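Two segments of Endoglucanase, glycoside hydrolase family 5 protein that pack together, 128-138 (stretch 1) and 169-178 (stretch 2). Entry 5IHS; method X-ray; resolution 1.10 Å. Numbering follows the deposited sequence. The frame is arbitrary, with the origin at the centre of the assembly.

Stretch 1 (128-138) EAQKNPAAAQR
Stretch 2 169-178: KDIKPYAEGV

Stretch 1 opens as loop at Glu128 (phi/psi -157/42), makes a 3-10 turn over 129-131 closed by Lys131 N to Glu128 O (3.0 Å), passes through Asn132 (-134/66) at the N-cap position, and becomes a helix from Pro133 onward, near -65/-40. Asn132 makes no capping bond with its side chain; its O accepts a weak bond from Ala136 N (3.3 Å), followed by Gln137 N to Pro133 O (2.9 Å). Stretch 2 is helical throughout, wider and pi-type at 169-171 and kinked at Pro173, whose ring nitrogen has no hydrogen to give to the preceding turn; Tyr174 N to Asp170 O (3.3 Å) resumes the ladder. The two helices run in the same general direction, crossing at -36° with axes 9.8 Å apart at closest approach. Register is set by Gln130 CA to Tyr174 CA (5.5 Å) and Gln137 CA to Val178 CA (5.2 Å).

Tyr174 (chi1 159°, t; chi2 85°) points toward stretch 1 and dominates the contact. Ala129 CB lies over one ring face, 3.9 Å from the centroid, a CH-pi contact, and 3.5 Å from Tyr174 CZ. Near the ring plane, at its edge, sit Pro133 CB (4.4 Å from Tyr174 CD1) and Ala136 CB (3.7 Å from Tyr174 CE1, 3.2 Å from Tyr174 OH). Gln130 (p, m) packs its CB 4.0 Å from Tyr174 CB and its CG 4.2 Å from Asp170 CB.

Farther along, Val178 CG2 (chi1 t) meets Ala136 CB at 4.3 Å and Gln137 CG at 4.0 Å. Gln137 (m, t) reaches past Gly177, where an ideal CB would clash, 3.0 Å from Gln137 NE2. No direct hydrogen bond joins the stretches; instead a water accepts from Gln137 NE2 (2.8 Å from the water O) and donates to Tyr174 O (2.9 Å from the same atom).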

ATOM      1  N   GLU A 128     -10.396   9.265  -8.658  1.00  9.38           N
ATOM      2  CA  GLU A 128     -11.366  10.360  -8.637  1.00 10.29           C
ATOM      3  C   GLU A 128     -12.298  10.238  -7.436  1.00  9.38           C
ATOM      4  O   GLU A 128     -13.498  10.504  -7.520  1.00 10.35           O
ATOM      5  CB  GLU A 128     -12.130  10.439  -9.957  1.00 13.14           C
ATOM      6  CG  GLU A 128     -12.916   9.211 -10.300  1.00 17.52           C
ATOM      7  CD  GLU A 128     -13.728   9.394 -11.567  1.00 22.93           C
ATOM      8  OE1 GLU A 128     -13.177   9.934 -12.546  1.00 24.88           O
ATOM      9  OE2 GLU A 128     -14.918   9.014 -11.582  1.00 25.22           O
ATOM     10  N   ALA A 129     -11.732   9.888  -6.286  1.00  9.13           N
ATOM     11  CA  ALA A 129     -12.539   9.581  -5.108  1.00  9.54           C
ATOM     12  C   ALA A 129     -13.395  10.767  -4.674  1.00  9.52           C
ATOM     13  O   ALA A 129     -14.507  10.577  -4.170  1.00 10.42           O
ATOM     14  CB  ALA A 129     -11.633   9.121  -3.962  1.00  9.61           C
ATOM     15  N   GLN A 130     -12.894  11.988  -4.857  1.00  9.62           N
ATOM     16  CA  GLN A 130     -13.613  13.167  -4.397  1.00 10.90           C
ATOM     17  C   GLN A 130     -14.938  13.355  -5.114  1.00 11.88           C
ATOM     18  O   GLN A 130     -15.770  14.132  -4.641  1.00 12.75           O
ATOM     19  CB  GLN A 130     -12.758  14.430  -4.558  1.00 11.48           C
ATOM     20  CG  GLN A 130     -12.615  14.985  -5.986  1.00 11.67           C
ATOM     21  CD  GLN A 130     -11.655  14.202  -6.847  1.00 11.65           C
ATOM     22  OE1 GLN A 130     -10.928  13.343  -6.363  1.00 11.99           O
ATOM     23  NE2 GLN A 130     -11.610  14.523  -8.127  1.00 12.83           N
ATOM     24  N   LYS A 131     -15.148  12.682  -6.252  1.00 11.94           N
ATOM     25  CA  LYS A 131     -16.404  12.803  -6.981  1.00 12.82           C
ATOM     26  C   LYS A 131     -17.546  12.041  -6.326  1.00 12.51           C
ATOM     27  O   LYS A 131     -18.709  12.375  -6.569  1.00 13.55           O
ATOM     28  CB  LYS A 131     -16.230  12.321  -8.418  1.00 14.69           C
ATOM     29  CG  LYS A 131     -15.264  13.163  -9.223  1.00 18.29           C
ATOM     30  CD  LYS A 131     -15.301  12.789 -10.689  1.00 21.98           C
ATOM     31  CE  LYS A 131     -14.198  13.496 -11.466  1.00 24.86           C
ATOM     32  NZ  LYS A 131     -14.151  14.965 -11.185  1.00 26.84           N
ATOM     33  N   ASN A 132     -17.255  11.030  -5.516  1.00 11.18           N
ATOM     34  CA  ASN A 132     -18.289  10.241  -4.843  1.00 11.14           C
ATOM     35  C   ASN A 132     -17.907  10.068  -3.384  1.00 10.29           C
ATOM     36  O   ASN A 132     -17.627   8.953  -2.922  1.00 10.81           O
ATOM     37  CB  ASN A 132     -18.508   8.898  -5.538  1.00 12.35           C
ATOM     38  CG  ASN A 132     -18.965   9.065  -6.974  1.00 13.84           C
ATOM     39  OD1 ASN A 132     -18.166   8.949  -7.914  1.00 16.07           O
ATOM     40  ND2 ASN A 132     -20.247   9.370  -7.155  1.00 14.71           N
ATOM     41  N   PRO A 133     -17.884  11.165  -2.621  1.00 10.20           N
ATOM     42  CA  PRO A 133     -17.425  11.063  -1.232  1.00  9.99           C
ATOM     43  C   PRO A 133     -18.343  10.246  -0.358  1.00 10.39           C
ATOM     44  O   PRO A 133     -17.865   9.615   0.592  1.00 10.35           O
ATOM     45  CB  PRO A 133     -17.340  12.525  -0.774  1.00 10.49           C
ATOM     46  CG  PRO A 133     -18.331  13.235  -1.637  1.00 11.03           C
ATOM     47  CD  PRO A 133     -18.231  12.550  -2.981  1.00 10.67           C
ATOM     48  N   ALA A 134     -19.649  10.239  -0.626  1.00 10.70           N
ATOM     49  CA  ALA A 134     -20.545   9.472   0.223  1.00 11.54           C
ATOM     50  C   ALA A 134     -20.260   7.985   0.098  1.00 10.43           C
ATOM     51  O   ALA A 134     -20.283   7.257   1.094  1.00 11.13           O
ATOM     52  CB  ALA A 134     -22.005   9.766  -0.130  1.00 13.06           C
ATOM     53  N   ALA A 135     -19.994   7.515  -1.120  1.00 10.47           N
ATOM     54  CA  ALA A 135     -19.665   6.105  -1.309  1.00 10.80           C
ATOM     55  C   ALA A 135     -18.396   5.735  -0.547  1.00  9.49           C
ATOM     56  O   ALA A 135     -18.320   4.683   0.103  1.00  9.90           O
ATOM     57  CB  ALA A 135     -19.509   5.809  -2.798  1.00 12.32           C
ATOM     58  N   ALA A 136     -17.384   6.598  -0.607  1.00  9.02           N
ATOM     59  CA  ALA A 136     -16.123   6.319   0.073  1.00  9.00           C
ATOM     60  C   ALA A 136     -16.296   6.337   1.586  1.00  9.06           C
ATOM     61  O   ALA A 136     -15.749   5.482   2.295  1.00  9.24           O
ATOM     62  CB  ALA A 136     -15.077   7.348  -0.350  1.00  9.34           C
ATOM     63  N   GLN A 137     -17.046   7.314   2.097  1.00  9.22           N
ATOM     64  CA  GLN A 137     -17.299   7.398   3.527  1.00  9.81           C
ATOM     65  C   GLN A 137     -18.050   6.170   4.012  1.00 10.59           C
ATOM     66  O   GLN A 137     -17.761   5.644   5.091  1.00 11.47           O
ATOM     67  CB  GLN A 137     -18.085   8.673   3.834  1.00 10.43           C
ATOM     68  CG  GLN A 137     -17.248   9.936   3.715  1.00 11.02           C
ATOM     69  CD  GLN A 137     -18.064  11.192   3.944  1.00 12.35           C
ATOM     70  OE1 GLN A 137     -19.192  11.144   4.454  1.00 13.40           O
ATOM     71  NE2 GLN A 137     -17.500  12.332   3.575  1.00 13.69           N
ATOM     72  N   ARG A 138     -19.018   5.697   3.227  1.00 10.45           N
ATOM     73  CA  ARG A 138     -19.778   4.513   3.612  1.00 11.68           C
ATOM     74  C   ARG A 138     -18.865   3.296   3.704  1.00 10.75           C
ATOM     75  O   ARG A 138     -18.905   2.538   4.684  1.00 11.03           O
ATOM     76  CB  ARG A 138     -20.904   4.277   2.594  1.00 13.53           C
ATOM     77  CG  ARG A 138     -21.811   3.097   2.910  1.00 17.65           C
ATOM     78  CD  ARG A 138     -23.080   3.101   2.042  1.00 21.56           C
ATOM     79  NE  ARG A 138     -22.800   3.027   0.604  1.00 25.05           N
ATOM     80  CZ  ARG A 138     -22.955   4.027  -0.269  1.00 26.77           C
ATOM     81  NH1 ARG A 138     -22.672   3.832  -1.550  1.00 27.96           N
ATOM     82  NH2 ARG A 138     -23.398   5.215   0.115  1.00 27.06           N
ATOM     83  N   LYS A 169      -7.865  21.960  -2.575  1.00 12.21           N
ATOM     84  CA  LYS A 169      -9.276  22.085  -2.921  1.00 13.68           C
ATOM     85  C   LYS A 169     -10.011  20.755  -3.032  1.00 12.30           C
ATOM     86  O   LYS A 169     -11.219  20.711  -2.768  1.00 13.96           O
ATOM     87  CB  LYS A 169      -9.424  22.841  -4.241  1.00 17.05           C
ATOM     88  CG  LYS A 169      -8.988  24.288  -4.163  1.00 21.93           C
ATOM     89  CD  LYS A 169      -9.184  24.988  -5.502  1.00 26.11           C
ATOM     90  CE  LYS A 169      -8.792  26.457  -5.436  1.00 29.14           C
ATOM     91  NZ  LYS A 169      -7.378  26.676  -5.836  1.00 31.00           N
ATOM     92  N   ASP A 170      -9.333  19.675  -3.444  1.00 11.11           N
ATOM     93  CA  ASP A 170      -9.990  18.396  -3.729  1.00 10.89           C
ATOM     94  C   ASP A 170      -9.559  17.293  -2.773  1.00  9.70           C
ATOM     95  O   ASP A 170     -10.413  16.674  -2.123  1.00 10.62           O
ATOM     96  CB  ASP A 170      -9.689  17.930  -5.164  1.00 13.09           C
ATOM     97  CG  ASP A 170     -10.188  18.867  -6.209  1.00 16.45           C
ATOM     98  OD1 ASP A 170     -11.341  19.311  -6.084  1.00 18.02           O
ATOM     99  OD2 ASP A 170      -9.418  19.136  -7.164  1.00 17.26           O
ATOM    100  N   ILE A 171      -8.259  17.003  -2.693  1.00  8.50           N
ATOM    101  CA  ILE A 171      -7.815  15.818  -1.968  1.00  8.24           C
ATOM    102  C   ILE A 171      -8.001  16.007  -0.472  1.00  8.26           C
ATOM    103  O   ILE A 171      -8.548  15.134   0.220  1.00  8.42           O
ATOM    104  CB  ILE A 171      -6.348  15.471  -2.280  1.00  8.25           C
ATOM    105  CG1 ILE A 171      -6.073  15.341  -3.785  1.00  8.22           C
ATOM    106  CG2 ILE A 171      -5.972  14.195  -1.533  1.00  8.76           C
ATOM    107  CD1 ILE A 171      -4.588  15.328  -4.147  1.00  8.35           C
ATOM    108  N   LYS A 172      -7.474  17.111   0.065  1.00  8.25           N
ATOM    109  CA  LYS A 172      -7.490  17.288   1.518  1.00  8.84           C
ATOM    110  C   LYS A 172      -8.907  17.308   2.070  1.00  9.08           C
ATOM    111  O   LYS A 172      -9.178  16.585   3.047  1.00  9.19           O
ATOM    112  CB  LYS A 172      -6.663  18.511   1.936  1.00  9.48           C
ATOM    113  CG  LYS A 172      -6.470  18.588   3.438  1.00 10.18           C
ATOM    114  CD  LYS A 172      -5.689  19.818   3.892  1.00 11.10           C
ATOM    115  CE  LYS A 172      -5.390  19.723   5.375  1.00 13.76           C
ATOM    116  NZ  LYS A 172      -5.089  21.017   5.997  1.00 15.94           N
ATOM    117  N   PRO A 173      -9.849  18.087   1.516  1.00  9.75           N
ATOM    118  CA  PRO A 173     -11.220  18.047   2.056  1.00 10.09           C
ATOM    119  C   PRO A 173     -11.864  16.675   1.940  1.00  9.62           C
ATOM    120  O   PRO A 173     -12.560  16.241   2.869  1.00  9.95           O
ATOM    121  CB  PRO A 173     -11.959  19.122   1.242  1.00 11.92           C
ATOM    122  CG  PRO A 173     -10.904  19.998   0.710  1.00 11.84           C
ATOM    123  CD  PRO A 173      -9.699  19.138   0.492  1.00 10.28           C
ATOM    124  N   TYR A 174     -11.650  15.970   0.824  1.00  9.08           N
ATOM    125  CA  TYR A 174     -12.153  14.605   0.704  1.00  8.72           C
ATOM    126  C   TYR A 174     -11.586  13.728   1.812  1.00  8.35           C
ATOM    127  O   TYR A 174     -12.324  12.998   2.492  1.00  8.70           O
ATOM    128  CB  TYR A 174     -11.791  14.019  -0.669  1.00  9.11           C
ATOM    129  CG  TYR A 174     -11.833  12.508  -0.661  1.00  8.35           C
ATOM    130  CD1 TYR A 174     -13.028  11.825  -0.867  1.00  8.97           C
ATOM    131  CD2 TYR A 174     -10.696  11.758  -0.406  1.00  8.18           C
ATOM    132  CE1 TYR A 174     -13.084  10.444  -0.825  1.00  8.75           C
ATOM    133  CE2 TYR A 174     -10.750  10.384  -0.364  1.00  7.94           C
ATOM    134  CZ  TYR A 174     -11.945   9.730  -0.566  1.00  8.41           C
ATOM    135  OH  TYR A 174     -12.038   8.361  -0.525  1.00  8.42           O
ATOM    136  N   ALA A 175     -10.268  13.788   2.005  1.00  8.20           N
ATOM    137  CA  ALA A 175      -9.620  12.910   2.971  1.00  8.28           C
ATOM    138  C   ALA A 175     -10.073  13.216   4.387  1.00  8.55           C
ATOM    139  O   ALA A 175     -10.283  12.301   5.185  1.00  9.01           O
ATOM    140  CB  ALA A 175      -8.100  13.021   2.861  1.00  9.27           C
ATOM    141  N   GLU A 176     -10.203  14.494   4.721  1.00  9.09           N
ATOM    142  CA  GLU A 176     -10.663  14.868   6.051  1.00 10.14           C
ATOM    143  C   GLU A 176     -12.047  14.296   6.345  1.00 10.11           C
ATOM    144  O   GLU A 176     -12.312  13.844   7.464  1.00 10.56           O
ATOM    145  CB  GLU A 176     -10.612  16.389   6.197  1.00 12.15           C
ATOM    146  CG  GLU A 176      -9.179  16.887   6.324  1.00 15.51           C
ATOM    147  CD  GLU A 176      -9.053  18.383   6.321  1.00 20.43           C
ATOM    148  OE1 GLU A 176      -9.857  19.060   5.639  1.00 22.32           O
ATOM    149  OE2 GLU A 176      -8.130  18.880   6.997  1.00 22.24           O
ATOM    150  N   GLY A 177     -12.947  14.311   5.357  1.00 10.44           N
ATOM    151  CA  GLY A 177     -14.267  13.736   5.563  1.00 10.92           C
ATOM    152  C   GLY A 177     -14.216  12.244   5.830  1.00 10.66           C
ATOM    153  O   GLY A 177     -14.939  11.728   6.685  1.00 11.72           O
ATOM    154  N   VAL A 178     -13.368  11.525   5.090  1.00  9.19           N
ATOM    155  CA  VAL A 178     -13.233  10.084   5.298  1.00  8.64           C
ATOM    156  C   VAL A 178     -12.542   9.783   6.627  1.00  8.76           C
ATOM    157  O   VAL A 178     -12.939   8.866   7.356  1.00  9.03           O
ATOM    158  CB  VAL A 178     -12.514   9.424   4.106  1.00  8.25           C
ATOM    159  CG1 VAL A 178     -12.275   7.940   4.377  1.00  8.59           C
ATOM    160  CG2 VAL A 178     -13.337   9.582   2.831  1.00  9.49           C
TER
HETATM  161  O   HOH W   1     -15.160  13.024   2.194  1.00 12.03           O